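Local coordinates for probable ABC transporter extracellular-binding protein yckB (PDB 2IEE) that probably serves as the extracellular solute-binding component of a binding-protein-dependent ABC transport system in Bacillus subtilis, at residues 113-118 / 196-201; 141-146 / 202-207. All coordinates share one frame; numbering follows the deposited sequence.

Contact 1: residues 113-118 / 196-201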
# COMPACT_ATOMS: atom_id res chain seq x y z
N THR A 113 9.25 -7.18 -2.95
CA THR A 113 9.92 -8.45 -2.73
C THR A 113 9.51 -9.40 -3.84
O THR A 113 8.86 -8.99 -4.80
CB THR A 113 9.55 -9.06 -1.36
OG1 THR A 113 8.12 -9.19 -1.25
CG2 THR A 113 10.06 -8.18 -0.22
N ALA A 114 9.89 -10.66 -3.71
CA ALA A 114 9.56 -11.66 -4.70
C ALA A 114 9.10 -12.96 -4.07
O ALA A 114 9.68 -13.42 -3.08
CB ALA A 114 10.77 -11.93 -5.59
N ILE A 115 8.06 -13.55 -4.62
CA ILE A 115 7.58 -14.83 -4.14
C ILE A 115 8.10 -15.84 -5.15
O ILE A 115 7.92 -15.68 -6.36
CB ILE A 115 6.05 -14.89 -4.08
CG1 ILE A 115 5.57 -14.31 -2.74
CG2 ILE A 115 5.57 -16.33 -4.24
CD1 ILE A 115 4.06 -14.23 -2.62
N VAL A 116 8.77 -16.86 -4.64
CA VAL A 116 9.35 -17.91 -5.47
C VAL A 116 8.98 -19.24 -4.82
O VAL A 116 8.30 -19.26 -3.80
CB VAL A 116 10.90 -17.77 -5.52
CG1 VAL A 116 11.27 -16.46 -6.21
CG2 VAL A 116 11.48 -17.79 -4.11
N ARG A 117 9.42 -20.36 -5.41
CA ARG A 117 9.13 -21.66 -4.83
C ARG A 117 9.87 -21.85 -3.51
O ARG A 117 11.00 -21.39 -3.35
CB ARG A 117 9.52 -22.79 -5.79
CG ARG A 117 8.49 -23.06 -6.87
CD ARG A 117 8.96 -24.14 -7.83
NE ARG A 117 9.99 -23.66 -8.74
CZ ARG A 117 9.76 -22.77 -9.71
NH1 ARG A 117 8.54 -22.27 -9.89
NH2 ARG A 117 10.75 -22.40 -10.52
N LYS A 118 9.22 -22.51 -2.55
CA LYS A 118 9.83 -22.76 -1.25
C LYS A 118 10.96 -23.79 -1.33
O LYS A 118 11.97 -23.67 -0.64
CB LYS A 118 8.78 -23.23 -0.24
CG LYS A 118 9.35 -23.46 1.17
CD LYS A 118 8.31 -24.05 2.12
CE LYS A 118 7.14 -23.10 2.34
NZ LYS A 118 6.07 -23.72 3.17
N ILE A 196 5.46 -22.07 -1.89
CA ILE A 196 5.84 -20.70 -2.18
C ILE A 196 6.41 -20.06 -0.92
O ILE A 196 6.16 -20.52 0.20
CB ILE A 196 4.63 -19.84 -2.62
CG1 ILE A 196 3.62 -19.74 -1.47
CG2 ILE A 196 3.99 -20.42 -3.87
CD1 ILE A 196 2.45 -18.80 -1.75
N THR A 197 7.18 -19.00 -1.10
CA THR A 197 7.76 -18.29 0.02
C THR A 197 8.28 -16.97 -0.53
O THR A 197 8.38 -16.80 -1.75
CB THR A 197 8.94 -19.07 0.63
OG1 THR A 197 9.44 -18.36 1.78
CG2 THR A 197 10.07 -19.21 -0.39
N ILE A 198 8.58 -16.04 0.36
CA ILE A 198 9.12 -14.75 -0.04
C ILE A 198 10.62 -14.95 -0.08
O ILE A 198 11.20 -15.46 0.88
CB ILE A 198 8.75 -13.66 0.98
CG1 ILE A 198 7.23 -13.46 0.98
CG2 ILE A 198 9.49 -12.37 0.65
CD1 ILE A 198 6.72 -12.38 1.91
N HIS A 199 11.26 -14.60 -1.19
CA HIS A 199 12.71 -14.77 -1.29
C HIS A 199 13.39 -13.98 -0.17
O HIS A 199 13.13 -12.80 0.00
CB HIS A 199 13.21 -14.30 -2.66
CG HIS A 199 14.62 -14.73 -2.95
ND1 HIS A 199 15.71 -14.21 -2.28
CD2 HIS A 199 15.10 -15.64 -3.82
CE1 HIS A 199 16.81 -14.80 -2.73
NE2 HIS A 199 16.47 -15.67 -3.66
N PRO A 200 14.27 -14.64 0.59
CA PRO A 200 14.99 -14.01 1.70
C PRO A 200 15.99 -12.90 1.40
O PRO A 200 16.31 -12.12 2.29
CB PRO A 200 15.65 -15.20 2.41
CG PRO A 200 15.94 -16.13 1.26
CD PRO A 200 14.66 -16.05 0.45
N ASP A 201 16.50 -12.81 0.18
CA ASP A 201 17.49 -11.77 -0.09
C ASP A 201 17.09 -10.62 -1.01
O ASP A 201 17.73 -9.57 -0.99
CB ASP A 201 18.77 -12.43 -0.62
CG ASP A 201 19.33 -13.45 0.35
OD1 ASP A 201 19.49 -13.11 1.54
OD2 ASP A 201 19.59 -14.60 -0.07
O HOH W 1 12.12 -11.13 -1.99
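Ile-115 faces Ile-198 as a non-hydrogen-bonded antiparallel pair, CA to CA 4.4 Å, and next to it Val-116 and Thr-197 form a hydrogen-bonded pair. The bond from Val-116 N to Thr-197 O is 2.9 Å long, and Thr-197 N returns one to Val-116 O. Beyond the isoleucines, His-199 N gives Ala-114 O a nearly straight bond of 2.7 Å (170° at the hydrogen). At the next position a water takes the place of a direct bond, accepting from Ala-114 N and donating to His-199 O.

The isoleucines share one face. Ile-115 spreads its two branches, CG1 meeting Ile-198 CG1 at 4.2 Å and CG2 reaching Ile-196 CB at 4.0 Å, while Ile-198 CG2 leans on Thr-113 CB. Branched apolar side chains suit this face because helices 162-171 and 181-190 cover it; strands 108-116 and 197-214 are neighbours in the mixed sheet of one lobe of the two-lobed solute-binding protein fold. An alanine in place of Ile-115 would remove both branches and probably leave a gap beside Leu-166, with Ile-196 CB and Ile-198 CG1 losing these contacts.

On the other face Val-116 CG2 approaches His-199 CB obliquely. The Thr-197 methyl, CG2, lies between backbone N and carbonyl carbon and packs 3.7 Å from Lys-118 CA, where a small branch fits against the departing chain. His-199 ND1 accepts from Asp-201 N near the ring plane at 2.9 Å, and NE2 bonds to Ile-124 O, a pattern consistent with a neutral ring protonated on NE2. The Arg-117 guanidinium forms salt bridges with Asp-175 and Asp-120 and bonds to Val-169 O.

Contact 2: residues 141-146 / 202-207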
# COMPACT_ATOMS: atom_id res chain seq x y z
N THR A 141 2.43 -2.32 -13.68
CA THR A 141 2.82 -1.79 -12.39
C THR A 141 4.33 -1.64 -12.39
O THR A 141 5.02 -2.17 -13.27
CB THR A 141 2.44 -2.74 -11.24
OG1 THR A 141 3.15 -3.96 -11.39
CG2 THR A 141 0.94 -3.02 -11.26
N VAL A 142 4.84 -0.92 -11.41
CA VAL A 142 6.27 -0.72 -11.30
C VAL A 142 6.94 -2.06 -11.00
O VAL A 142 8.11 -2.27 -11.31
CB VAL A 142 6.59 0.29 -10.17
CG1 VAL A 142 6.31 -0.34 -8.82
CG2 VAL A 142 8.02 0.75 -10.28
N TYR A 143 6.18 -2.98 -10.41
CA TYR A 143 6.70 -4.30 -10.09
C TYR A 143 7.04 -5.10 -11.35
O TYR A 143 8.08 -5.76 -11.41
CB TYR A 143 5.70 -5.07 -9.23
CG TYR A 143 5.45 -4.43 -7.89
CD1 TYR A 143 6.43 -4.41 -6.91
CD2 TYR A 143 4.24 -3.79 -7.61
CE1 TYR A 143 6.23 -3.77 -5.69
CE2 TYR A 143 4.03 -3.14 -6.40
CZ TYR A 143 5.03 -3.13 -5.44
OH TYR A 143 4.83 -2.47 -4.25
N MSE A 144 6.16 -5.04 -12.36
CA MSE A 144 6.39 -5.77 -13.61
C MSE A 144 7.51 -5.07 -14.39
O MSE A 144 8.23 -5.70 -15.16
CB MSE A 144 5.11 -5.81 -14.45
CG MSE A 144 5.17 -6.70 -15.70
SE MSE A 144 5.65 -8.55 -15.34
CE MSE A 144 7.38 -8.56 -16.20
N GLU A 145 7.65 -3.77 -14.17
CA GLU A 145 8.68 -2.99 -14.84
C GLU A 145 10.04 -3.45 -14.30
O GLU A 145 11.02 -3.57 -15.04
CB GLU A 145 8.48 -1.50 -14.56
CG GLU A 145 9.07 -0.59 -15.61
CD GLU A 145 8.54 -0.92 -17.00
OE1 GLU A 145 7.31 -1.05 -17.15
OE2 GLU A 145 9.36 -1.03 -17.94
N VAL A 146 10.09 -3.69 -12.99
CA VAL A 146 11.31 -4.16 -12.36
C VAL A 146 11.72 -5.48 -13.01
O VAL A 146 12.85 -5.65 -13.45
CB VAL A 146 11.09 -4.37 -10.85
CG1 VAL A 146 12.30 -5.07 -10.23
CG2 VAL A 146 10.86 -3.03 -10.18
N ILE A 202 16.04 -10.81 -1.79
CA ILE A 202 15.60 -9.76 -2.70
C ILE A 202 14.68 -8.74 -2.04
O ILE A 202 13.60 -9.07 -1.57
CB ILE A 202 14.90 -10.39 -3.93
CG1 ILE A 202 15.93 -11.18 -4.74
CG2 ILE A 202 14.24 -9.32 -4.77
CD1 ILE A 202 15.33 -12.04 -5.85
N LYS A 203 15.14 -7.49 -2.01
CA LYS A 203 14.40 -6.36 -1.46
C LYS A 203 14.73 -5.18 -2.38
O LYS A 203 15.90 -4.91 -2.64
CB LYS A 203 14.85 -6.05 -0.03
CG LYS A 203 14.67 -7.18 0.98
CD LYS A 203 15.27 -6.78 2.34
CE LYS A 203 14.98 -7.82 3.43
NZ LYS A 203 15.55 -9.16 3.12
N TYR A 204 13.72 -4.48 -2.87
CA TYR A 204 13.96 -3.37 -3.78
C TYR A 204 12.91 -2.27 -3.68
O TYR A 204 11.78 -2.49 -3.24
CB TYR A 204 14.00 -3.88 -5.23
CG TYR A 204 12.75 -4.64 -5.60
CD1 TYR A 204 12.61 -5.98 -5.24
CD2 TYR A 204 11.67 -4.01 -6.22
CE1 TYR A 204 11.43 -6.66 -5.47
CE2 TYR A 204 10.48 -4.69 -6.45
CZ TYR A 204 10.37 -6.02 -6.07
OH TYR A 204 9.19 -6.70 -6.23
N MSE A 205 13.32 -1.08 -4.12
CA MSE A 205 12.45 0.08 -4.16
C MSE A 205 11.69 0.43 -2.88
O MSE A 205 10.47 0.27 -2.81
CB MSE A 205 11.43 -0.08 -5.28
CG MSE A 205 10.60 1.16 -5.54
SE MSE A 205 8.92 0.71 -6.37
CE MSE A 205 9.61 -0.46 -7.75
N PRO A 206 12.40 0.91 -1.85
CA PRO A 206 11.73 1.27 -0.60
C PRO A 206 10.67 2.34 -0.88
O PRO A 206 10.80 3.10 -1.83
CB PRO A 206 12.86 1.78 0.28
CG PRO A 206 13.79 2.40 -0.73
CD PRO A 206 13.81 1.37 -1.84
N ASN A 207 9.63 2.39 -0.05
CA ASN A 207 8.56 3.36 -0.24
C ASN A 207 7.79 3.59 1.05
O ASN A 207 7.84 2.76 1.97
CB ASN A 207 7.61 2.88 -1.35
CG ASN A 207 7.00 1.50 -1.06
OD1 ASN A 207 6.11 1.35 -0.22
ND2 ASN A 207 7.49 0.49 -1.76
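Val-146 and Tyr-204 make the buried side of this contact, in which helix 142-146 and strand 204-207 run nearly antiparallel, their N-to-C directions 155° apart and their axes 10.6 Å apart at their closest. Val-146 CG1 sits 4.1 Å above one face of the Tyr-204 ring, displaced toward its rim. A compact branched side chain fits here, since one methyl, CG1, covers the face near the rim while the other, CG2, passes outside the ring beside CD2 and CE2. The Tyr-204 ring is also met by Tyr-143: the two side chains cross at about a right angle, and Tyr-204 OH lies at the edge of the other ring, 3.7 Å from Tyr-143 CD1. That hydroxyl is polar yet enclosed, and Thr-113 O gives it a hydrogen-bonding partner. Leu-178, from strand 176-180, touches both Val-146 and Tyr-204.

On the solvent side the exposed Val-142 meets the end of the partly exposed Met-205, a selenomethionine. They reach tip to tip, and the modelled distance from Val-142 CG2 to Met-205 CE, 3.2 Å, is too short to be taken literally. A bend at chi3 (-48°) places CE, which also touches Val-146 CG2 at 3.8 Å and so joins the solvent side to the buried one.

Thr-141 caps the helix through weak bonds from Tyr-143 N and Met-144 N to its OG1. Helix 142-149, which follows strand 134-136 and packs by its first turns on the mixed sheet, belongs to the alpha/beta lobe architecture of type 2 periplasmic binding proteins.

Residues 196-201 of contact 1 run directly into 202-207 of contact 2, mostly along strand 197-214, a broken strand, and the contact centres are 14 Å apart. They are joined directly: Tyr-204 OH of contact 2 and Thr-113 O of contact 1, 2.7 Å apart, probably share a hydrogen bond, and Thr-113 CG2 packs 3.9 Å from Ile-202 O. Contact 1 pairs this strand with 108-116 inside the sheet; contact 2 places helix 142-149 against it. Contact 2 lies nearer the centre of the chain, about 13 Å against 19 Å for contact 1. In amino-acid-binding relatives the corresponding helix start borders the ligand cleft, so contact 2 is probably the closer to a solute site.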